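Local coordinates for bifunctional protein FolD (Thermus thermophilus, PDB 6V6Y) that probably oxidises 5,10-methylenetetrahydrofolate with NADP+ to the methenyl form and then hydrolyses this to 10-formyltetrahydrofolate, at residues V159-S164 / V204-P209; L140-L145 / K169-L174; V223-V228 / L236-P241; E194-A199 / K214-E219. All blocks are in the same frame, centred on the assembly; numbering follows the deposited sequence.

Contact 1: V159-S164 / V204-P209. With NAP (NADP nicotinamide-adenine-dinucleotide phosphate), chain B.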
# COMPACT_ATOMS: atom_id res chain seq x y z
N VAL A 159 -6.59 14.80 -1.20
CA VAL A 159 -6.62 14.17 -2.52
C VAL A 159 -5.20 14.12 -3.09
O VAL A 159 -4.49 15.13 -3.11
CB VAL A 159 -7.58 14.88 -3.49
CG1 VAL A 159 -7.52 14.23 -4.87
CG2 VAL A 159 -9.01 14.86 -2.94
N VAL A 160 -4.79 12.93 -3.51
CA VAL A 160 -3.53 12.70 -4.18
C VAL A 160 -3.86 12.35 -5.63
O VAL A 160 -4.62 11.40 -5.88
CB VAL A 160 -2.75 11.56 -3.49
CG1 VAL A 160 -1.45 11.27 -4.19
CG2 VAL A 160 -2.57 11.89 -2.01
N VAL A 161 -3.35 13.13 -6.58
CA VAL A 161 -3.61 12.86 -7.99
C VAL A 161 -2.35 12.26 -8.61
O VAL A 161 -1.32 12.94 -8.73
CB VAL A 161 -4.06 14.10 -8.76
CG1 VAL A 161 -4.54 13.69 -10.16
CG2 VAL A 161 -5.18 14.86 -8.00
N GLY A 162 -2.46 11.01 -9.05
CA GLY A 162 -1.33 10.26 -9.55
C GLY A 162 -1.10 9.09 -8.63
O GLY A 162 -1.17 9.24 -7.40
N ARG A 163 -0.83 7.92 -9.18
CA ARG A 163 -0.77 6.71 -8.37
C ARG A 163 0.49 5.91 -8.66
O ARG A 163 0.46 4.68 -8.70
CB ARG A 163 -2.02 5.86 -8.60
CG ARG A 163 -2.20 5.48 -10.05
CD ARG A 163 -3.24 4.39 -10.27
NE ARG A 163 -3.60 4.36 -11.68
CZ ARG A 163 -4.46 3.51 -12.23
NH1 ARG A 163 -5.06 2.59 -11.49
NH2 ARG A 163 -4.71 3.59 -13.53
N SER A 164 1.62 6.59 -8.87
CA SER A 164 2.85 5.88 -9.17
C SER A 164 3.44 5.25 -7.92
O SER A 164 3.07 5.59 -6.78
CB SER A 164 3.87 6.82 -9.80
OG SER A 164 4.49 7.56 -8.78
N VAL A 204 -0.45 16.98 -6.23
CA VAL A 204 -0.55 16.66 -7.66
C VAL A 204 0.79 16.14 -8.15
O VAL A 204 1.80 16.85 -8.09
CB VAL A 204 -1.00 17.89 -8.48
CG1 VAL A 204 -1.21 17.51 -9.94
CG2 VAL A 204 -2.28 18.51 -7.87
N ALA A 205 0.80 14.89 -8.66
CA ALA A 205 1.99 14.26 -9.25
C ALA A 205 1.59 13.53 -10.54
O ALA A 205 1.53 12.30 -10.59
CB ALA A 205 2.68 13.31 -8.26
N VAL A 206 1.36 14.28 -11.61
CA VAL A 206 0.92 13.69 -12.86
C VAL A 206 1.86 13.97 -14.03
O VAL A 206 1.84 13.22 -15.01
CB VAL A 206 -0.51 14.17 -13.22
CG1 VAL A 206 -1.49 13.74 -12.13
CG2 VAL A 206 -0.54 15.66 -13.39
N GLY A 207 2.68 15.02 -13.98
CA GLY A 207 3.55 15.32 -15.10
C GLY A 207 2.87 15.92 -16.30
O GLY A 207 3.22 15.59 -17.44
N ARG A 208 1.89 16.80 -16.08
CA ARG A 208 1.23 17.56 -17.14
C ARG A 208 1.34 19.03 -16.74
O ARG A 208 0.78 19.42 -15.70
CB ARG A 208 -0.24 17.15 -17.33
CG ARG A 208 -0.53 15.62 -17.41
CD ARG A 208 0.29 14.89 -18.49
NE ARG A 208 -0.15 13.51 -18.76
CZ ARG A 208 0.65 12.43 -18.71
NH1 ARG A 208 1.94 12.58 -18.39
NH2 ARG A 208 0.17 11.21 -18.96
N PRO A 209 2.05 19.86 -17.51
CA PRO A 209 2.32 21.24 -17.05
C PRO A 209 1.04 22.05 -16.89
O PRO A 209 0.21 22.12 -17.80
CB PRO A 209 3.21 21.82 -18.16
CG PRO A 209 3.63 20.67 -19.01
CD PRO A 209 2.63 19.58 -18.83
PA NAP B . 3.89 8.53 -13.46
O1A NAP B . 4.82 8.84 -14.56
O2A NAP B . 3.89 7.09 -13.14
O5B NAP B . 2.41 9.05 -13.84
C5B NAP B . 1.75 9.94 -12.97
C4B NAP B . 0.29 9.55 -12.78
O4B NAP B . -0.54 10.66 -13.03
C3B NAP B . -0.16 8.43 -13.71
O3B NAP B . -0.18 7.22 -13.00
C2B NAP B . -1.54 8.84 -14.21
O2B NAP B . -2.56 7.99 -13.73
C1B NAP B . -1.74 10.25 -13.66
N9A NAP B . -2.12 11.17 -14.75
C8A NAP B . -1.34 11.52 -15.82
N7A NAP B . -2.04 12.39 -16.59
C5A NAP B . -3.24 12.60 -16.02
C6A NAP B . -4.32 13.40 -16.39
N6A NAP B . -4.27 14.13 -17.50
N1A NAP B . -5.45 13.42 -15.59
C2A NAP B . -5.50 12.66 -14.44
N3A NAP B . -4.42 11.88 -14.08
C4A NAP B . -3.31 11.85 -14.86
O3 NAP B . 4.26 9.42 -12.17
PN NAP B . 5.66 9.98 -11.61
O1N NAP B . 6.72 9.00 -11.92
O2N NAP B . 5.45 10.43 -10.21
O5D NAP B . 5.88 11.28 -12.53
C5D NAP B . 4.95 12.35 -12.47
C4D NAP B . 5.69 13.68 -12.45
O4D NAP B . 6.26 13.92 -11.18
C3D NAP B . 6.82 13.69 -13.47
O3D NAP B . 6.65 14.78 -14.35
C2D NAP B . 8.08 13.87 -12.66
O2D NAP B . 8.92 14.82 -13.27
C1D NAP B . 7.58 14.40 -11.32
N1N NAP B . 8.45 13.92 -10.23
C2N NAP B . 9.08 14.84 -9.44
C3N NAP B . 9.91 14.43 -8.41
C7N NAP B . 10.51 15.44 -7.48
O7N NAP B . 11.43 15.02 -6.51
N7N NAP B . 10.16 16.72 -7.61
C4N NAP B . 10.08 13.07 -8.16
C5N NAP B . 9.43 12.14 -8.97
C6N NAP B . 8.61 12.59 -10.00
P2B NAP B . -2.77 6.51 -14.33
O1X NAP B . -1.77 5.57 -13.71
O2X NAP B . -4.17 6.05 -13.97
O3X NAP B . -2.60 6.53 -15.83
O HOH W 1 2.13 9.47 -8.67
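R163 meets the 2'-phosphate of NADP edge-on, with P2B in the plane of its guanidinium. The CG atom takes the crowded position between the backbone N and the carbonyl carbon (chi1 57°), and the chain then runs extended to NE. R163 NE donates to O1X of the cofactor at 3.0 Å, and R163 NH2 to O2X at 2.6 Å, while NH1 forms a salt bridge to D179 of the second subunit. An alanine here would remove all these donors and would probably loosen the grip on the phosphate. V161 and V204 pair in parallel, and A205 N donates to V161 O at 2.9 Å, nearly along the C=O axis. V161 CG1, anti to the backbone N, crosses obliquely onto V206 CG1 at 3.6 Å. V206 CG1, anti to its own carbonyl carbon, also touches ribose O4B at 3.3 Å. At G162 any CB would run into A205 O. R208, bent at chi2, turns one guanidinium face to the N7A/C8A edge of the adenine, and S164 OG gives a weak bond to O2N. A cationic edge on the 2'-phosphate, beside an apolar seat for the ribose, is consistent with use of NADP rather than NAD.

Contact 2: L140-L145 / K169-L174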
# COMPACT_ATOMS: atom_id res chain seq x y z
N LEU A 140 7.94 11.10 1.61
CA LEU A 140 8.46 11.57 2.89
C LEU A 140 8.62 13.07 2.88
O LEU A 140 8.30 13.75 3.85
CB LEU A 140 9.81 10.90 3.20
CG LEU A 140 9.77 9.45 3.68
CD1 LEU A 140 11.17 8.81 3.61
CD2 LEU A 140 9.18 9.34 5.09
N GLY A 141 9.10 13.61 1.75
CA GLY A 141 9.35 15.04 1.69
C GLY A 141 8.06 15.83 1.68
O GLY A 141 7.98 16.93 2.25
N VAL A 142 7.02 15.29 1.05
CA VAL A 142 5.73 15.97 1.03
C VAL A 142 5.12 15.99 2.42
O VAL A 142 4.67 17.03 2.91
CB VAL A 142 4.81 15.30 -0.00
CG1 VAL A 142 3.38 15.72 0.19
CG2 VAL A 142 5.34 15.62 -1.42
N VAL A 143 5.11 14.84 3.11
CA VAL A 143 4.58 14.81 4.47
C VAL A 143 5.37 15.77 5.37
O VAL A 143 4.79 16.61 6.06
CB VAL A 143 4.60 13.36 5.02
CG1 VAL A 143 4.19 13.35 6.48
CG2 VAL A 143 3.66 12.46 4.21
N ARG A 144 6.70 15.66 5.35
CA ARG A 144 7.52 16.52 6.20
C ARG A 144 7.29 17.99 5.89
O ARG A 144 7.17 18.82 6.81
CB ARG A 144 9.00 16.17 6.06
CG ARG A 144 9.94 17.18 6.70
CD ARG A 144 10.40 16.73 8.07
NE ARG A 144 11.11 17.80 8.77
CZ ARG A 144 12.10 17.61 9.63
NH1 ARG A 144 12.52 16.37 9.89
NH2 ARG A 144 12.68 18.66 10.22
N LEU A 145 7.21 18.34 4.60
CA LEU A 145 6.96 19.73 4.23
C LEU A 145 5.65 20.23 4.84
O LEU A 145 5.61 21.33 5.41
CB LEU A 145 6.95 19.88 2.71
CG LEU A 145 6.75 21.31 2.17
CD1 LEU A 145 7.54 21.49 0.90
CD2 LEU A 145 5.26 21.60 1.91
N LYS A 169 1.28 6.37 -4.51
CA LYS A 169 0.92 5.27 -3.61
C LYS A 169 1.68 5.29 -2.29
O LYS A 169 1.04 5.20 -1.23
CB LYS A 169 1.06 3.94 -4.35
CG LYS A 169 0.03 3.78 -5.45
CD LYS A 169 -0.02 2.34 -5.96
CE LYS A 169 1.16 2.05 -6.85
NZ LYS A 169 0.89 0.88 -7.74
N PRO A 170 3.01 5.39 -2.24
CA PRO A 170 3.63 5.57 -0.91
C PRO A 170 3.14 6.85 -0.22
O PRO A 170 2.95 6.84 1.01
CB PRO A 170 5.13 5.58 -1.20
CG PRO A 170 5.28 5.79 -2.67
CD PRO A 170 4.02 5.31 -3.32
N LEU A 171 2.85 7.92 -0.97
CA LEU A 171 2.28 9.11 -0.34
C LEU A 171 0.96 8.77 0.36
O LEU A 171 0.76 9.12 1.54
CB LEU A 171 2.05 10.23 -1.35
CG LEU A 171 1.56 11.51 -0.65
CD1 LEU A 171 2.44 11.87 0.57
CD2 LEU A 171 1.51 12.66 -1.61
N ALA A 172 0.06 8.09 -0.35
CA ALA A 172 -1.22 7.73 0.27
C ALA A 172 -0.99 6.92 1.54
O ALA A 172 -1.63 7.18 2.57
CB ALA A 172 -2.08 6.94 -0.72
N GLY A 173 -0.06 5.97 1.51
CA GLY A 173 0.24 5.19 2.70
C GLY A 173 0.77 6.03 3.85
O GLY A 173 0.39 5.84 5.00
N LEU A 174 1.68 6.98 3.55
CA LEU A 174 2.22 7.82 4.61
C LEU A 174 1.15 8.76 5.17
O LEU A 174 1.10 8.99 6.39
CB LEU A 174 3.42 8.61 4.11
CG LEU A 174 4.63 7.74 3.75
CD1 LEU A 174 5.80 8.62 3.30
CD2 LEU A 174 5.04 6.84 4.93
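L174 has more surface buried here than any other residue of the two segments, and it works with two parts of its chain. CG lies anti to the carbonyl carbon (chi1 -66°), which carries CD1 over the start of segment 140-145, where L174 CD1 rests 3.7 Å from the backbone N of L140 and also meets L140 CD2. Its CB, nearer the backbone, packs at 3.9 Å against V143 CG2. One turn earlier, L171 adopts the other common first torsion, CG anti to the backbone N (chi1 -175°), and so swings CD1 across to V143 CG2, also at 3.9 Å. V143 and L171 run antiparallel side by side, whereas V142 stands crosswise to L171 and puts CG1 4.0 Å from L171 CD1. No hydrogen bond joins the segments, whose axes approach to 9.7 Å at a crossing angle of -40°. P139 adds to the packing on L171 and L174, and F135 lies against L140 and L174. Helix 168-177 is the beta-alpha-beta crossover between strands 157-161 and 181-185, and helix 137-148 lies beside it in the helical layer of the Rossmann-type NADP-binding domain.

Contact 3: V223-V228 / L236-P241. With NAP (NADP nicotinamide-adenine-dinucleotide phosphate), chain B.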
# COMPACT_ATOMS: atom_id res chain seq x y z
N VAL A 223 -2.00 23.36 -1.47
CA VAL A 223 -1.72 22.70 -2.74
C VAL A 223 -0.22 22.39 -2.82
O VAL A 223 0.61 23.31 -2.73
CB VAL A 223 -2.18 23.55 -3.93
CG1 VAL A 223 -1.83 22.86 -5.24
CG2 VAL A 223 -3.69 23.80 -3.84
N VAL A 224 0.11 21.11 -3.01
CA VAL A 224 1.48 20.62 -3.12
C VAL A 224 1.69 20.11 -4.54
O VAL A 224 0.99 19.20 -4.99
CB VAL A 224 1.76 19.52 -2.09
CG1 VAL A 224 3.15 18.96 -2.26
CG2 VAL A 224 1.55 20.07 -0.67
N ASP A 225 2.65 20.70 -5.26
CA ASP A 225 2.84 20.47 -6.69
C ASP A 225 4.13 19.67 -6.90
O ASP A 225 5.23 20.22 -6.86
CB ASP A 225 2.89 21.80 -7.42
CG ASP A 225 2.89 21.65 -8.93
OD1 ASP A 225 3.02 20.52 -9.46
OD2 ASP A 225 2.76 22.69 -9.61
N VAL A 226 3.98 18.37 -7.18
CA VAL A 226 5.14 17.49 -7.36
C VAL A 226 5.65 17.50 -8.79
O VAL A 226 6.77 17.03 -9.05
CB VAL A 226 4.78 16.06 -6.91
CG1 VAL A 226 6.00 15.14 -6.88
CG2 VAL A 226 4.11 16.08 -5.52
N GLY A 227 4.90 18.06 -9.74
CA GLY A 227 5.30 17.97 -11.13
C GLY A 227 6.58 18.74 -11.41
O GLY A 227 6.87 19.77 -10.80
N VAL A 228 7.36 18.21 -12.34
CA VAL A 228 8.55 18.91 -12.81
C VAL A 228 8.57 18.77 -14.33
O VAL A 228 9.05 17.76 -14.86
CB VAL A 228 9.84 18.35 -12.17
CG1 VAL A 228 11.08 18.84 -12.92
CG2 VAL A 228 9.92 18.72 -10.68
N LEU A 236 8.09 23.75 -15.11
CA LEU A 236 6.67 24.00 -14.86
C LEU A 236 6.11 22.91 -13.97
O LEU A 236 6.35 21.72 -14.22
CB LEU A 236 5.89 24.06 -16.17
CG LEU A 236 5.59 25.45 -16.72
CD1 LEU A 236 6.86 26.30 -16.82
CD2 LEU A 236 4.89 25.32 -18.06
N GLY A 237 5.38 23.30 -12.94
CA GLY A 237 4.65 22.35 -12.13
C GLY A 237 3.44 21.79 -12.87
O GLY A 237 3.14 22.14 -14.01
N ASP A 238 2.76 20.85 -12.21
CA ASP A 238 1.48 20.36 -12.73
C ASP A 238 0.33 21.29 -12.40
O ASP A 238 -0.77 21.08 -12.91
CB ASP A 238 1.14 18.99 -12.17
CG ASP A 238 2.16 17.95 -12.51
OD1 ASP A 238 2.77 18.05 -13.59
OD2 ASP A 238 2.33 17.03 -11.69
N VAL A 239 0.56 22.28 -11.55
CA VAL A 239 -0.49 23.16 -11.07
C VAL A 239 -0.31 24.53 -11.72
O VAL A 239 0.80 25.08 -11.73
CB VAL A 239 -0.46 23.24 -9.54
CG1 VAL A 239 -1.52 24.18 -9.04
CG2 VAL A 239 -0.61 21.82 -8.93
N HIS A 240 -1.38 25.07 -12.28
CA HIS A 240 -1.32 26.38 -12.90
C HIS A 240 -1.12 27.47 -11.85
O HIS A 240 -1.80 27.46 -10.81
CB HIS A 240 -2.62 26.65 -13.67
CG HIS A 240 -2.50 27.78 -14.64
ND1 HIS A 240 -2.65 29.10 -14.27
CD2 HIS A 240 -2.24 27.79 -15.97
CE1 HIS A 240 -2.48 29.87 -15.33
NE2 HIS A 240 -2.22 29.10 -16.37
N PRO A 241 -0.23 28.44 -12.09
CA PRO A 241 0.03 29.49 -11.08
C PRO A 241 -1.20 30.30 -10.69
O PRO A 241 -1.21 30.86 -9.59
CB PRO A 241 1.11 30.38 -11.73
CG PRO A 241 1.36 29.82 -13.10
CD PRO A 241 0.80 28.42 -13.15
PA NAP B . 3.89 8.53 -13.46
O1A NAP B . 4.82 8.84 -14.56
O2A NAP B . 3.89 7.09 -13.14
O5B NAP B . 2.41 9.05 -13.84
C5B NAP B . 1.75 9.94 -12.97
C4B NAP B . 0.29 9.55 -12.78
O4B NAP B . -0.54 10.66 -13.03
C3B NAP B . -0.16 8.43 -13.71
O3B NAP B . -0.18 7.22 -13.00
C2B NAP B . -1.54 8.84 -14.21
O2B NAP B . -2.56 7.99 -13.73
C1B NAP B . -1.74 10.25 -13.66
N9A NAP B . -2.12 11.17 -14.75
C8A NAP B . -1.34 11.52 -15.82
N7A NAP B . -2.04 12.39 -16.59
C5A NAP B . -3.24 12.60 -16.02
C6A NAP B . -4.32 13.40 -16.39
N6A NAP B . -4.27 14.13 -17.50
N1A NAP B . -5.45 13.42 -15.59
C2A NAP B . -5.50 12.66 -14.44
N3A NAP B . -4.42 11.88 -14.08
C4A NAP B . -3.31 11.85 -14.86
O3 NAP B . 4.26 9.42 -12.17
PN NAP B . 5.66 9.98 -11.61
O1N NAP B . 6.72 9.00 -11.92
O2N NAP B . 5.45 10.43 -10.21
O5D NAP B . 5.88 11.28 -12.53
C5D NAP B . 4.95 12.35 -12.47
C4D NAP B . 5.69 13.68 -12.45
O4D NAP B . 6.26 13.92 -11.18
C3D NAP B . 6.82 13.69 -13.47
O3D NAP B . 6.65 14.78 -14.35
C2D NAP B . 8.08 13.87 -12.66
O2D NAP B . 8.92 14.82 -13.27
C1D NAP B . 7.58 14.40 -11.32
N1N NAP B . 8.45 13.92 -10.23
C2N NAP B . 9.08 14.84 -9.44
C3N NAP B . 9.91 14.43 -8.41
C7N NAP B . 10.51 15.44 -7.48
O7N NAP B . 11.43 15.02 -6.51
N7N NAP B . 10.16 16.72 -7.61
C4N NAP B . 10.08 13.07 -8.16
C5N NAP B . 9.43 12.14 -8.97
C6N NAP B . 8.61 12.59 -10.00
P2B NAP B . -2.77 6.51 -14.33
O1X NAP B . -1.77 5.57 -13.71
O2X NAP B . -4.17 6.05 -13.97
O3X NAP B . -2.60 6.53 -15.83
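Two backbone N-H groups grip D225 OD1. D238 N reaches its syn lone pair at 2.8 Å, and G227 N, two residues on, comes from above the carboxylate plane at 3.1 Å, making an Asx turn. The other oxygen, D225 OD2, accepts from V239 N at 3.0 Å, also from above. With CG anti to the backbone N (chi1 -172°), the carboxylate is held at both oxygens against segment 236-241. V239 CG2 packs at 3.5 Å on D225 CG, and V223 CG1 meets V239 CG2 as an apolar pair. All this lies at the C-terminal end of strand 222-225 in the parallel sheet of the Rossmann-type domain, by the cofactor: V226 O sits 3.2 Å from nicotinamide C2N, and V228 O accepts a weak bond from ribose O2D. An alanine in place of D225 would remove the acceptors for three backbone N-H groups and would probably let segment 236-241 drift from the strand end. The second carboxylate, D238, has OD2 only 4.2 Å from D225 OD1, a repulsion probably eased by N229 ND2 on OD1 and by V206 N and G207 N on OD2. Side chains at G227 or G237 would collide with D238 or D225.

Contact 4: E194-A199 / K214-E219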
# COMPACT_ATOMS: atom_id res chain seq x y z
N GLU A 194 -14.05 17.76 -10.00
CA GLU A 194 -14.96 17.64 -8.88
C GLU A 194 -14.31 16.87 -7.73
O GLU A 194 -14.54 17.19 -6.55
CB GLU A 194 -16.26 16.97 -9.34
CG GLU A 194 -17.46 17.25 -8.47
CD GLU A 194 -17.62 16.23 -7.36
OE1 GLU A 194 -17.47 16.59 -6.17
OE2 GLU A 194 -17.91 15.05 -7.67
N VAL A 195 -13.51 15.85 -8.04
CA VAL A 195 -12.80 15.13 -6.98
C VAL A 195 -11.81 16.05 -6.29
O VAL A 195 -11.77 16.13 -5.06
CB VAL A 195 -12.11 13.88 -7.54
CG1 VAL A 195 -11.26 13.22 -6.46
CG2 VAL A 195 -13.15 12.90 -8.08
N THR A 196 -11.02 16.79 -7.08
CA THR A 196 -10.01 17.63 -6.44
C THR A 196 -10.63 18.77 -5.64
O THR A 196 -10.08 19.15 -4.60
CB THR A 196 -9.01 18.16 -7.47
OG1 THR A 196 -9.66 18.98 -8.44
CG2 THR A 196 -8.31 16.99 -8.15
N ARG A 197 -11.82 19.25 -6.03
CA ARG A 197 -12.47 20.35 -5.32
C ARG A 197 -12.77 20.03 -3.86
O ARG A 197 -12.99 20.95 -3.06
CB ARG A 197 -13.76 20.75 -6.04
CG ARG A 197 -13.62 21.93 -7.00
CD ARG A 197 -14.98 22.47 -7.51
NE ARG A 197 -15.74 21.48 -8.27
CZ ARG A 197 -15.63 21.30 -9.59
NH1 ARG A 197 -14.80 22.04 -10.31
NH2 ARG A 197 -16.37 20.36 -10.20
N ARG A 198 -12.80 18.75 -3.49
CA ARG A 198 -13.04 18.38 -2.10
C ARG A 198 -11.83 18.56 -1.20
O ARG A 198 -12.00 18.64 0.03
CB ARG A 198 -13.46 16.92 -2.02
CG ARG A 198 -14.39 16.45 -3.12
CD ARG A 198 -14.61 14.97 -2.98
NE ARG A 198 -15.32 14.43 -4.13
CZ ARG A 198 -15.21 13.17 -4.55
NH1 ARG A 198 -14.42 12.31 -3.90
NH2 ARG A 198 -15.91 12.77 -5.61
N ALA A 199 -10.63 18.62 -1.78
CA ALA A 199 -9.41 18.51 -1.00
C ALA A 199 -9.14 19.78 -0.19
O ALA A 199 -9.09 20.87 -0.75
CB ALA A 199 -8.22 18.21 -1.92
N LYS A 214 -7.74 26.79 -11.43
CA LYS A 214 -8.23 27.27 -10.14
C LYS A 214 -9.63 26.75 -9.83
O LYS A 214 -10.01 26.64 -8.66
CB LYS A 214 -8.21 28.80 -10.08
CG LYS A 214 -8.85 29.51 -11.26
CD LYS A 214 -9.09 30.98 -10.93
CE LYS A 214 -9.05 31.88 -12.17
NZ LYS A 214 -10.30 31.80 -12.98
N GLU A 215 -10.42 26.45 -10.87
CA GLU A 215 -11.75 25.90 -10.64
C GLU A 215 -11.68 24.51 -10.04
O GLU A 215 -12.66 24.06 -9.42
CB GLU A 215 -12.53 25.85 -11.96
CG GLU A 215 -12.96 27.21 -12.46
CD GLU A 215 -11.85 27.92 -13.22
OE1 GLU A 215 -10.90 27.23 -13.69
OE2 GLU A 215 -11.94 29.17 -13.35
N TRP A 216 -10.55 23.81 -10.21
CA TRP A 216 -10.35 22.50 -9.61
C TRP A 216 -10.06 22.57 -8.12
O TRP A 216 -10.04 21.52 -7.47
CB TRP A 216 -9.18 21.76 -10.26
CG TRP A 216 -9.19 21.61 -11.74
CD1 TRP A 216 -9.72 22.47 -12.67
CD2 TRP A 216 -8.58 20.54 -12.48
NE1 TRP A 216 -9.48 21.99 -13.94
CE2 TRP A 216 -8.79 20.81 -13.85
CE3 TRP A 216 -7.89 19.37 -12.11
CZ2 TRP A 216 -8.34 19.95 -14.85
CZ3 TRP A 216 -7.45 18.52 -13.10
CH2 TRP A 216 -7.67 18.81 -14.46
N VAL A 217 -9.80 23.75 -7.57
CA VAL A 217 -9.22 23.86 -6.24
C VAL A 217 -10.23 24.47 -5.28
O VAL A 217 -10.88 25.47 -5.59
CB VAL A 217 -7.91 24.68 -6.27
CG1 VAL A 217 -7.26 24.68 -4.90
CG2 VAL A 217 -6.96 24.08 -7.29
N ARG A 218 -10.35 23.85 -4.11
CA ARG A 218 -11.15 24.37 -3.02
C ARG A 218 -10.55 25.66 -2.46
O ARG A 218 -9.33 25.76 -2.25
CB ARG A 218 -11.25 23.33 -1.92
CG ARG A 218 -12.14 23.69 -0.76
CD ARG A 218 -12.43 22.44 0.06
NE ARG A 218 -13.02 22.78 1.35
CZ ARG A 218 -13.37 21.89 2.27
NH1 ARG A 218 -13.19 20.60 2.03
NH2 ARG A 218 -13.88 22.28 3.43
N GLU A 219 -11.41 26.62 -2.18
CA GLU A 219 -10.99 27.85 -1.50
C GLU A 219 -10.22 27.52 -0.22
O GLU A 219 -10.66 26.71 0.60
CB GLU A 219 -12.21 28.71 -1.18
CG GLU A 219 -11.91 30.03 -0.48
CD GLU A 219 -11.17 31.02 -1.39
OE1 GLU A 219 -11.58 31.17 -2.57
OE2 GLU A 219 -10.16 31.64 -0.93
O HOH W 2 -8.69 21.45 -3.48
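A type I turn from T196 to A199, closed by the bond from A199 N to T196 O, brings R197 opposite R218, their CA atoms 4.8 Å apart; R218 is preceded in its segment by a short 3-10 turn, 214-216. T196 holds OG1 in the crowded position between its backbone N and carbonyl carbon (chi1 62°), which sets OG1 2.7 Å from W216 O. Its single proton can also turn to P193 O within its own helix. W216 touches this hydroxyl through CB, at 3.4 Å from T196 OG1, and its indole leads away to pack on L192, P193 and L211. R197, bent at chi3, folds back so that NH1 donates to E215 O at 3.1 Å; the carbonyl oxygen lies in the guanidinium plane, although the nitrogen stands above the carbonyl plane. Helix 192-196 is one of the crossover helices of the Rossmann-type domain, and the turn after it leads into strand 201-204. R218 reaches the carbonyls of that turn on an extended chain: its CB lies 3.2 Å from R197 O, and NH1 gives a bond to R198 O at 3.0 Å, with that oxygen in the guanidinium plane. One water bridges the two segments, donating to T196 O and A199 O and accepting from R218 N. R198 leaves its backbone away from segment 214-219; its NH2 is in a salt bridge with E157 of the second subunit and its NE in a long one with E194. At the start of the 3-10 segment, K214 NZ pairs with E215 OE2 at 3.1 Å.

All four contacts belong to the NAD(P)-binding domain. Contacts 1 and 3 share its parallel sheet, with centres 9 Å apart, and both touch NADP: V204 is bonded to V226 between adjacent strands, and D238 of contact 3 holds V206 of contact 1. Contact 2, its centre 13 Å from that of contact 1, is the helix pair on the sheet; K169 N probably bonds S164 O, tying the helix to the cofactor-binding turn. Contact 4, its centre about 14 Å from those of contacts 1 and 3, packs on V159, V161 and V223 and closes before contact 3 opens. The segments of contacts 2 and 4 each alternate along the chain with those of contact 1. Contacts 1, 2 and 4 all reach the second subunit.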